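Long-range contact in scytalidopepsin B (Scytalidium lignicola, PDB 2IFR), which probably hydrolyses peptide bonds at acidic pH as a glutamic peptidase of the A4 family, and is captured here with a peptide-based transition-state analogue: residues A21-P26 against V160-C165. Sequence-based numbering, arbitrary orientation.
Sequences ATANVP and VEFTDC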
loop_
_atom_site.group_PDB
_atom_site.type_symbol
_atom_site.label_atom_id
_atom_site.label_comp_id
_atom_site.label_asym_id
_atom_site.label_seq_id
_atom_site.Cartn_x
_atom_site.Cartn_y
_atom_site.Cartn_z
ATOM N N ALA A 21 -0.313 -7.483 7.161
ATOM C CA ALA A 21 -0.592 -8.626 6.290
ATOM C C ALA A 21 0.740 -9.040 5.696
ATOM O O ALA A 21 1.763 -8.277 5.773
ATOM C CB ALA A 21 -1.572 -8.222 5.149
ATOM N N THR A 22 0.758 -10.228 5.123
ATOM C CA THR A 22 1.922 -10.746 4.450
ATOM C C THR A 22 1.546 -10.802 2.953
ATOM O O THR A 22 0.440 -11.316 2.590
ATOM C CB THR A 22 2.237 -12.148 4.976
ATOM O OG1 THR A 22 2.632 -12.054 6.349
ATOM C CG2 THR A 22 3.351 -12.800 4.173
ATOM N N ALA A 23 2.383 -10.257 2.079
ATOM C CA ALA A 23 2.090 -10.294 0.637
ATOM C C ALA A 23 3.248 -10.927 -0.112
ATOM O O ALA A 23 4.450 -10.772 0.307
ATOM C CB ALA A 23 1.835 -8.883 0.104
ATOM N N ASN A 24 2.937 -11.635 -1.201
ATOM C CA ASN A 24 3.980 -12.284 -2.028
ATOM C C ASN A 24 4.461 -11.288 -3.075
ATOM O O ASN A 24 3.668 -10.398 -3.558
ATOM C CB ASN A 24 3.398 -13.531 -2.700
ATOM C CG ASN A 24 2.161 -13.208 -3.545
ATOM O OD1 ASN A 24 2.233 -13.267 -4.840
ATOM N ND2 ASN A 24 1.110 -12.871 -2.906
ATOM N N VAL A 25 5.727 -11.397 -3.457
ATOM C CA VAL A 25 6.285 -10.501 -4.446
ATOM C C VAL A 25 6.075 -11.181 -5.801
ATOM O O VAL A 25 6.513 -12.354 -6.006
ATOM C CB VAL A 25 7.810 -10.265 -4.186
ATOM C CG1 VAL A 25 8.367 -9.296 -5.195
ATOM C CG2 VAL A 25 8.016 -9.693 -2.756
ATOM N N PRO A 26 5.405 -10.495 -6.747
ATOM C CA PRO A 26 5.132 -11.034 -8.091
ATOM C C PRO A 26 6.233 -10.710 -9.102
ATOM O O PRO A 26 7.140 -9.855 -8.810
ATOM C CB PRO A 26 3.854 -10.309 -8.481
ATOM C CG PRO A 26 4.166 -8.885 -7.975
ATOM C CD PRO A 26 4.749 -9.179 -6.566
ATOM N N VAL A 160 -1.213 -10.893 -6.435
ATOM C CA VAL A 160 -0.606 -10.431 -5.202
ATOM C C VAL A 160 -1.665 -10.630 -4.135
ATOM O O VAL A 160 -2.807 -10.045 -4.207
ATOM C CB VAL A 160 -0.221 -8.953 -5.246
ATOM C CG1 VAL A 160 0.321 -8.528 -3.864
ATOM C CG2 VAL A 160 0.849 -8.756 -6.284
ATOM N N GLU A 161 -1.334 -11.463 -3.158
ATOM C CA GLU A 161 -2.250 -11.780 -2.074
ATOM C C GLU A 161 -1.780 -11.330 -0.703
ATOM O O GLU A 161 -0.650 -11.705 -0.245
ATOM C CB GLU A 161 -2.467 -13.282 -2.036
ATOM C CG GLU A 161 -2.959 -13.809 -3.339
ATOM C CD GLU A 161 -3.508 -15.212 -3.223
ATOM O OE1 GLU A 161 -3.957 -15.727 -4.274
ATOM O OE2 GLU A 161 -3.490 -15.785 -2.093
ATOM N N PHE A 162 -2.621 -10.544 -0.044
ATOM C CA PHE A 162 -2.346 -10.071 1.308
ATOM C C PHE A 162 -2.989 -11.169 2.150
ATOM O O PHE A 162 -4.260 -11.312 2.149
ATOM C CB PHE A 162 -3.067 -8.752 1.562
ATOM C CG PHE A 162 -2.586 -7.599 0.714
ATOM C CD1 PHE A 162 -1.554 -6.772 1.157
ATOM C CD2 PHE A 162 -3.215 -7.289 -0.497
ATOM C CE1 PHE A 162 -1.153 -5.640 0.407
ATOM C CE2 PHE A 162 -2.829 -6.163 -1.256
ATOM C CZ PHE A 162 -1.794 -5.336 -0.797
ATOM N N THR A 163 -2.180 -11.974 2.834
ATOM C CA THR A 163 -2.718 -13.066 3.657
ATOM C C THR A 163 -2.561 -12.706 5.129
ATOM O O THR A 163 -1.711 -11.827 5.484
ATOM C CB THR A 163 -2.003 -14.397 3.360
ATOM O OG1 THR A 163 -0.584 -14.215 3.461
ATOM C CG2 THR A 163 -2.336 -14.872 1.934
ATOM N N ASP A 164 -3.354 -13.346 5.981
ATOM C CA ASP A 164 -3.355 -13.067 7.415
ATOM C C ASP A 164 -3.533 -11.584 7.651
ATOM O O ASP A 164 -2.785 -10.964 8.495
ATOM C CB ASP A 164 -2.051 -13.531 8.069
ATOM C CG ASP A 164 -1.938 -15.033 8.113
ATOM O OD1 ASP A 164 -2.995 -15.696 8.277
ATOM O OD2 ASP A 164 -0.803 -15.553 7.990
ATOM N N CYS A 165 -4.474 -10.976 6.927
ATOM C CA CYS A 165 -4.745 -9.554 7.097
ATOM C C CYS A 165 -5.249 -9.363 8.513
ATOM O O CYS A 165 -6.023 -10.234 9.047
ATOM C CB CYS A 165 -5.809 -9.069 6.108
ATOM S SG CYS A 165 -5.219 -9.143 4.393
#
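At the edge of the Phe162 ring, close to its plane, sits the methyl of Ala21, whose nearest touch on that residue is CB to Phe162 CB at 3.9 Å; the methyl of Ala23 comes at an oblique tilt, its CB 4.1 Å from Phe162 CD1. Phe162 and Ala23 share one face of the sheet, and with CG opposite its own carbonyl carbon, beside N (chi1 -65°), the ring lies near both alanine methyls. Met91 of strand 88-95 and Ile135 of strand 130-141 also touch the Phe162 side chain. Ala21 CB additionally meets Cys165 SG at 3.8 Å, beyond the corner at Asp164. The puckered Pro26 ring crosses the Val160 side chain at a slant, with its CG 3.7 Å from Val160 CG2; Trp58 of strand 51-60 touches both residues.

Segments 21-24 and 160-163 run antiparallel, their N-to-C directions 159° apart and their axes 4.4 Å apart at closest approach. Thr22 and Thr163 form a hydrogen-bonded pair: Thr22 N donates to Thr163 O at 3.0 Å, and Thr163 N to Thr22 O at 2.7 Å. Strand 16-29 also pairs with strand 88-95, through backbone bonds from Ala21 to Met91 and Ala23 to Ile89, so this is an interior strand of the antiparallel beta-sandwich characteristic of the A4 family. Past the threonine pair, Ala23 CA makes a C-H...O contact with Glu161 O (3.2 Å, 164° at the hydrogen). The threonine side chains share the face away from Phe162, where Thr163 OG1 lies against Thr22 CB. The extended Glu161 side chain runs off from segment 21-26.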